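Local coordinates for protein NADH oxidase (Thermus thermophilus, PDB 6RVB) that reduces coenzyme A disulfide with NADH as a dimeric FAD-dependent flavoprotein of the pyridine nucleotide-disulfide oxidoreductase family, at residues A[355-367]-A[424-438]. Numbering follows the deposited sequence.
With COA (coenzyme A), chain J.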
# COMPACT_ATOMS: atom_id res chain seq x y z
N LYS A 355 -11.78 -17.60 8.21
CA LYS A 355 -10.55 -16.89 7.86
C LYS A 355 -9.65 -17.61 6.88
O LYS A 355 -9.79 -18.81 6.65
CB LYS A 355 -9.75 -16.55 9.10
CG LYS A 355 -9.05 -17.63 9.71
CD LYS A 355 -8.43 -17.19 10.99
CE LYS A 355 -7.87 -18.32 11.81
NZ LYS A 355 -7.83 -17.80 13.22
N VAL A 356 -8.71 -16.88 6.30
CA VAL A 356 -7.67 -17.47 5.54
C VAL A 356 -6.39 -16.72 5.92
O VAL A 356 -6.44 -15.54 6.21
CB VAL A 356 -8.03 -17.43 4.04
CG1 VAL A 356 -7.77 -16.10 3.46
CG2 VAL A 356 -7.14 -18.30 3.35
N PHE A 357 -5.23 -17.37 5.97
CA PHE A 357 -4.01 -16.64 6.44
C PHE A 357 -2.80 -17.17 5.71
O PHE A 357 -2.42 -18.33 5.91
CB PHE A 357 -3.82 -16.87 7.95
CG PHE A 357 -2.68 -16.16 8.55
CD1 PHE A 357 -1.43 -16.72 8.58
CD2 PHE A 357 -2.83 -14.88 9.11
CE1 PHE A 357 -0.29 -16.03 9.11
CE2 PHE A 357 -1.70 -14.15 9.67
CZ PHE A 357 -0.44 -14.74 9.65
N ILE A 358 -2.23 -16.36 4.83
CA ILE A 358 -1.25 -16.86 3.91
C ILE A 358 0.03 -16.12 4.16
O ILE A 358 -0.04 -15.08 4.75
CB ILE A 358 -1.63 -16.86 2.43
CG1 ILE A 358 -1.79 -15.47 1.92
CG2 ILE A 358 -2.82 -17.56 2.27
CD1 ILE A 358 -0.57 -14.86 1.53
N GLN A 359 1.18 -16.74 3.80
CA GLN A 359 2.44 -16.06 3.92
C GLN A 359 3.09 -16.07 2.56
O GLN A 359 3.20 -17.15 1.98
CB GLN A 359 3.33 -16.75 4.89
CG GLN A 359 4.74 -16.65 4.45
CD GLN A 359 5.74 -17.08 5.47
OE1 GLN A 359 5.44 -17.70 6.49
NE2 GLN A 359 6.96 -16.74 5.19
N SER A 360 3.46 -14.86 2.06
CA SER A 360 3.95 -14.64 0.74
C SER A 360 5.16 -13.74 0.90
O SER A 360 5.68 -13.61 1.99
CB SER A 360 2.95 -13.95 -0.12
OG SER A 360 3.36 -14.05 -1.48
N ARG A 361 5.67 -13.18 -0.20
CA ARG A 361 6.83 -12.35 -0.13
C ARG A 361 6.40 -10.90 -0.43
O ARG A 361 5.26 -10.63 -0.76
CB ARG A 361 7.92 -12.85 -1.07
CG ARG A 361 7.78 -14.28 -1.66
CD ARG A 361 9.14 -14.98 -2.16
NE ARG A 361 10.09 -15.34 -1.06
CZ ARG A 361 11.02 -14.53 -0.46
NH1 ARG A 361 11.21 -13.28 -0.84
NH2 ARG A 361 11.78 -14.98 0.54
N ASP A 362 7.32 -9.96 -0.30
CA ASP A 362 7.08 -8.57 -0.53
C ASP A 362 7.82 -8.15 -1.75
O ASP A 362 8.47 -7.15 -1.75
CB ASP A 362 7.65 -7.76 0.62
CG ASP A 362 6.92 -6.39 0.76
OD1 ASP A 362 6.42 -5.81 -0.29
OD2 ASP A 362 6.85 -5.87 1.93
N GLY A 363 7.76 -8.90 -2.81
CA GLY A 363 8.68 -8.67 -3.91
C GLY A 363 9.00 -10.04 -4.42
O GLY A 363 8.81 -11.01 -3.69
N ALA A 364 9.41 -10.12 -5.67
CA ALA A 364 9.57 -11.35 -6.38
C ALA A 364 10.47 -12.30 -5.61
O ALA A 364 11.34 -11.83 -4.90
CB ALA A 364 10.18 -11.03 -7.72
N HIS A 365 10.26 -13.62 -5.74
CA HIS A 365 11.23 -14.60 -5.15
C HIS A 365 12.70 -14.26 -5.48
O HIS A 365 13.53 -14.10 -4.61
CB HIS A 365 10.93 -16.10 -5.48
CG HIS A 365 11.12 -16.52 -6.93
ND1 HIS A 365 10.26 -16.12 -7.95
CD2 HIS A 365 12.02 -17.33 -7.52
CE1 HIS A 365 10.65 -16.64 -9.10
NE2 HIS A 365 11.73 -17.37 -8.87
N TYR A 366 13.03 -14.13 -6.77
CA TYR A 366 14.37 -13.81 -7.16
C TYR A 366 14.89 -12.41 -6.75
O TYR A 366 16.08 -12.16 -6.93
CB TYR A 366 14.48 -13.94 -8.65
CG TYR A 366 13.58 -13.05 -9.44
CD1 TYR A 366 13.89 -11.69 -9.65
CD2 TYR A 366 12.46 -13.57 -10.03
CE1 TYR A 366 13.03 -10.88 -10.45
CE2 TYR A 366 11.63 -12.79 -10.80
CZ TYR A 366 11.88 -11.44 -11.02
OH TYR A 366 10.97 -10.70 -11.83
N TYR A 367 14.06 -11.48 -6.25
CA TYR A 367 14.57 -10.10 -5.97
C TYR A 367 15.32 -9.97 -4.69
O TYR A 367 14.92 -10.47 -3.69
CB TYR A 367 13.50 -9.08 -5.96
CG TYR A 367 14.00 -7.66 -6.09
CD1 TYR A 367 14.32 -7.09 -7.34
CD2 TYR A 367 14.07 -6.87 -4.97
CE1 TYR A 367 14.72 -5.80 -7.42
CE2 TYR A 367 14.42 -5.58 -5.05
CZ TYR A 367 14.76 -5.03 -6.24
OH TYR A 367 15.16 -3.71 -6.18
N TYR A 424 2.14 -4.55 -9.89
CA TYR A 424 3.21 -5.57 -9.89
C TYR A 424 4.50 -5.08 -10.46
O TYR A 424 4.53 -4.52 -11.54
CB TYR A 424 2.81 -6.70 -10.81
CG TYR A 424 3.95 -7.57 -11.05
CD1 TYR A 424 4.64 -8.12 -9.98
CD2 TYR A 424 4.42 -7.78 -12.31
CE1 TYR A 424 5.81 -8.87 -10.16
CE2 TYR A 424 5.58 -8.55 -12.51
CZ TYR A 424 6.28 -9.09 -11.44
OH TYR A 424 7.44 -9.86 -11.62
N ALA A 425 5.58 -5.33 -9.75
CA ALA A 425 6.94 -5.24 -10.30
C ALA A 425 7.92 -5.88 -9.30
O ALA A 425 7.69 -5.84 -8.12
CB ALA A 425 7.31 -3.79 -10.61
N PRO A 426 9.02 -6.46 -9.76
CA PRO A 426 9.74 -7.39 -8.88
C PRO A 426 10.21 -6.82 -7.56
O PRO A 426 10.19 -7.52 -6.58
CB PRO A 426 10.89 -7.84 -9.70
CG PRO A 426 10.37 -7.72 -11.11
CD PRO A 426 9.54 -6.46 -11.11
N PRO A 427 10.60 -5.54 -7.50
CA PRO A 427 11.03 -5.00 -6.21
C PRO A 427 9.90 -4.91 -5.18
O PRO A 427 10.24 -4.81 -3.97
CB PRO A 427 11.43 -3.60 -6.56
CG PRO A 427 11.79 -3.65 -7.97
CD PRO A 427 10.86 -4.58 -8.61
N PHE A 428 8.62 -4.95 -5.59
CA PHE A 428 7.52 -4.44 -4.74
C PHE A 428 6.49 -5.45 -4.30
O PHE A 428 6.02 -5.43 -3.16
CB PHE A 428 6.81 -3.26 -5.39
CG PHE A 428 7.69 -2.16 -5.67
CD1 PHE A 428 8.45 -1.59 -4.64
CD2 PHE A 428 7.80 -1.66 -6.93
CE1 PHE A 428 9.34 -0.50 -4.90
CE2 PHE A 428 8.68 -0.56 -7.20
CZ PHE A 428 9.45 -0.00 -6.22
N SER A 429 6.10 -6.32 -5.21
CA SER A 429 5.32 -7.47 -4.83
C SER A 429 5.63 -8.60 -5.84
O SER A 429 6.14 -8.33 -6.90
CB SER A 429 3.85 -7.07 -4.75
OG SER A 429 3.08 -7.40 -5.94
N PRO A 430 5.37 -9.87 -5.50
CA PRO A 430 5.44 -11.01 -6.44
C PRO A 430 4.36 -10.83 -7.55
O PRO A 430 3.55 -9.95 -7.36
CB PRO A 430 5.04 -12.19 -5.59
CG PRO A 430 5.01 -11.73 -4.26
CD PRO A 430 4.82 -10.27 -4.21
N VAL A 431 4.31 -11.62 -8.64
CA VAL A 431 3.40 -11.33 -9.75
C VAL A 431 1.87 -11.55 -9.37
O VAL A 431 0.93 -10.81 -9.74
CB VAL A 431 3.86 -12.15 -10.98
CG1 VAL A 431 3.51 -13.56 -10.75
CG2 VAL A 431 3.21 -11.67 -12.22
N TRP A 432 1.62 -12.54 -8.55
CA TRP A 432 0.38 -12.46 -7.79
C TRP A 432 0.49 -11.67 -6.47
O TRP A 432 1.24 -12.10 -5.60
CB TRP A 432 -0.04 -13.87 -7.47
CG TRP A 432 -0.57 -14.60 -8.69
CD1 TRP A 432 0.06 -15.54 -9.39
CD2 TRP A 432 -1.82 -14.39 -9.33
NE1 TRP A 432 -0.72 -15.96 -10.40
CE2 TRP A 432 -1.89 -15.24 -10.39
CE3 TRP A 432 -2.90 -13.57 -9.07
CZ2 TRP A 432 -2.98 -15.29 -11.23
CZ3 TRP A 432 -3.93 -13.60 -9.89
CH2 TRP A 432 -3.99 -14.46 -10.96
N ASP A 433 -0.22 -10.54 -6.31
CA ASP A 433 -0.06 -9.78 -5.06
C ASP A 433 -0.46 -10.64 -3.89
O ASP A 433 -1.35 -11.43 -4.04
CB ASP A 433 -0.94 -8.54 -5.05
CG ASP A 433 -0.65 -7.65 -3.86
OD1 ASP A 433 -1.29 -7.85 -2.80
OD2 ASP A 433 0.21 -6.73 -3.98
N PRO A 434 0.15 -10.48 -2.71
CA PRO A 434 -0.34 -11.28 -1.62
C PRO A 434 -1.82 -11.08 -1.30
O PRO A 434 -2.41 -12.06 -0.92
CB PRO A 434 0.52 -10.87 -0.47
CG PRO A 434 1.69 -10.55 -1.05
CD PRO A 434 1.42 -9.89 -2.35
N LEU A 435 -2.44 -9.91 -1.46
CA LEU A 435 -3.88 -9.84 -1.35
C LEU A 435 -4.57 -10.86 -2.34
O LEU A 435 -5.50 -11.53 -1.96
CB LEU A 435 -4.33 -8.41 -1.58
CG LEU A 435 -3.88 -7.46 -0.54
CD1 LEU A 435 -4.17 -6.07 -0.97
CD2 LEU A 435 -4.60 -7.78 0.68
N LEU A 436 -4.16 -10.98 -3.59
CA LEU A 436 -4.83 -11.87 -4.50
C LEU A 436 -4.60 -13.31 -4.04
O LEU A 436 -5.47 -14.16 -4.20
CB LEU A 436 -4.40 -11.69 -5.98
CG LEU A 436 -4.63 -10.25 -6.28
CD1 LEU A 436 -4.32 -10.03 -7.65
CD2 LEU A 436 -6.07 -9.86 -5.97
N ILE A 437 -3.46 -13.65 -3.47
CA ILE A 437 -3.22 -15.08 -3.37
C ILE A 437 -4.12 -15.43 -2.21
O ILE A 437 -4.82 -16.43 -2.22
CB ILE A 437 -1.67 -15.71 -3.44
CG1 ILE A 437 -1.13 -15.95 -2.12
CG2 ILE A 437 -0.60 -14.89 -4.09
CD1 ILE A 437 -2.08 -16.82 -1.43
N ALA A 438 -4.16 -14.58 -1.21
CA ALA A 438 -5.08 -14.82 -0.09
C ALA A 438 -6.55 -14.88 -0.52
O ALA A 438 -7.28 -15.59 0.09
CB ALA A 438 -4.89 -13.82 0.95
N1A COA J . 0.73 -19.24 0.61
C2A COA J . -0.37 -20.04 0.36
N3A COA J . -0.79 -20.41 -0.91
C4A COA J . -0.14 -19.98 -2.06
C5A COA J . 1.05 -19.09 -1.88
C6A COA J . 1.47 -18.74 -0.48
N6A COA J . 2.57 -17.91 -0.42
N7A COA J . 1.51 -18.76 -3.12
C8A COA J . 0.71 -19.39 -4.02
N9A COA J . -0.26 -20.10 -3.40
C1B COA J . -1.28 -20.87 -4.16
C2B COA J . -2.13 -20.02 -5.12
O2B COA J . -3.25 -19.45 -4.41
C3B COA J . -2.62 -21.00 -6.18
O3B COA J . -3.93 -21.50 -5.80
P3B COA J . -4.81 -22.64 -6.54
O7A COA J . -6.19 -22.18 -6.10
O8A COA J . -4.48 -22.60 -7.99
O9A COA J . -4.32 -23.97 -5.99
C4B COA J . -1.59 -22.10 -6.14
O4B COA J . -0.72 -21.86 -5.02
C5B COA J . -0.70 -22.11 -7.35
O5B COA J . 0.35 -21.15 -7.19
P1A COA J . 1.76 -21.51 -7.87
O1A COA J . 2.60 -20.36 -7.42
O2A COA J . 2.20 -22.93 -7.58
O3A COA J . 1.38 -21.22 -9.43
P2A COA J . 1.18 -22.14 -10.75
O4A COA J . -0.13 -21.80 -11.52
O5A COA J . 1.59 -23.56 -10.37
O6A COA J . 2.45 -21.52 -11.51
CBP COA J . 3.88 -20.60 -13.13
CCP COA J . 2.50 -21.15 -12.86
CDP COA J . 4.80 -20.62 -11.91
CEP COA J . 4.44 -21.54 -14.19
CAP COA J . 3.64 -19.17 -13.68
OAP COA J . 3.05 -18.30 -12.72
C9P COA J . 4.88 -18.55 -14.26
O9P COA J . 5.36 -18.96 -15.33
N8P COA J . 5.43 -17.55 -13.57
C7P COA J . 6.79 -17.20 -13.98
C6P COA J . 6.76 -16.21 -15.15
C5P COA J . 6.01 -15.01 -14.60
O5P COA J . 4.78 -14.95 -14.60
N4P COA J . 6.72 -14.02 -14.11
C3P COA J . 6.07 -12.74 -14.28
C2P COA J . 5.90 -12.42 -15.75
S1P COA J . 7.13 -11.15 -16.14
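Tyr-367 lies over the Pro-426/Pro-427 corner: CA of Pro-427 sits 3.6 Å from the centroid of the Tyr-367 ring and 9° off its normal, a CH-pi contact over the face, while Pro-427 CB and CG run on beneath CZ. Chi1 of -163° swings CG of Tyr-367 opposite the backbone N, which carries the ring across the proline pair, and Tyr-48 of the second subunit meets it edge-to-face. Swapping this tyrosine for an alanine would strip the cover from Pro-427 and is likely to leave Tyr-48 of the second subunit without its edge-to-face mate. Tyr-366 crosses Pro-426 obliquely, its CE1 3.8 Å from Pro-426 CB.

One hydrogen bond ties the two backbones, Ala-364 N to Pro-426 O at 2.9 Å, nearly straight at 164°. Beside it, Gly-363, with no side chain, packs its CA 3.3 Å from the same Pro-426 O. Asp-362 OD1 and Phe-428 O, both acceptors, come close together and turn to Arg-400, through a salt bridge and a weak hydrogen bond respectively.

Along strand 353-361 the contact is mostly van der Waals packing. Ser-360 CB rests 3.7 Å from Pro-434 CG, and Ile-358 CG1 lies 3.6 Å from both Ile-437 CD1 and Ala-438 CB on helix 434-438. Ile-437 CD1 also meets the adenine of coenzyme A, as does Ile-358 CB, and the base's N6A donates to Gln-359 O at 2.6 Å.

The chemistry thus divides along the dimerisation domain: the strand and helix supply a greasy seat and a backbone acceptor for adenine, while the proline turn, after the FAD-binding Tyr-424, joins the aromatic surface facing the second subunit.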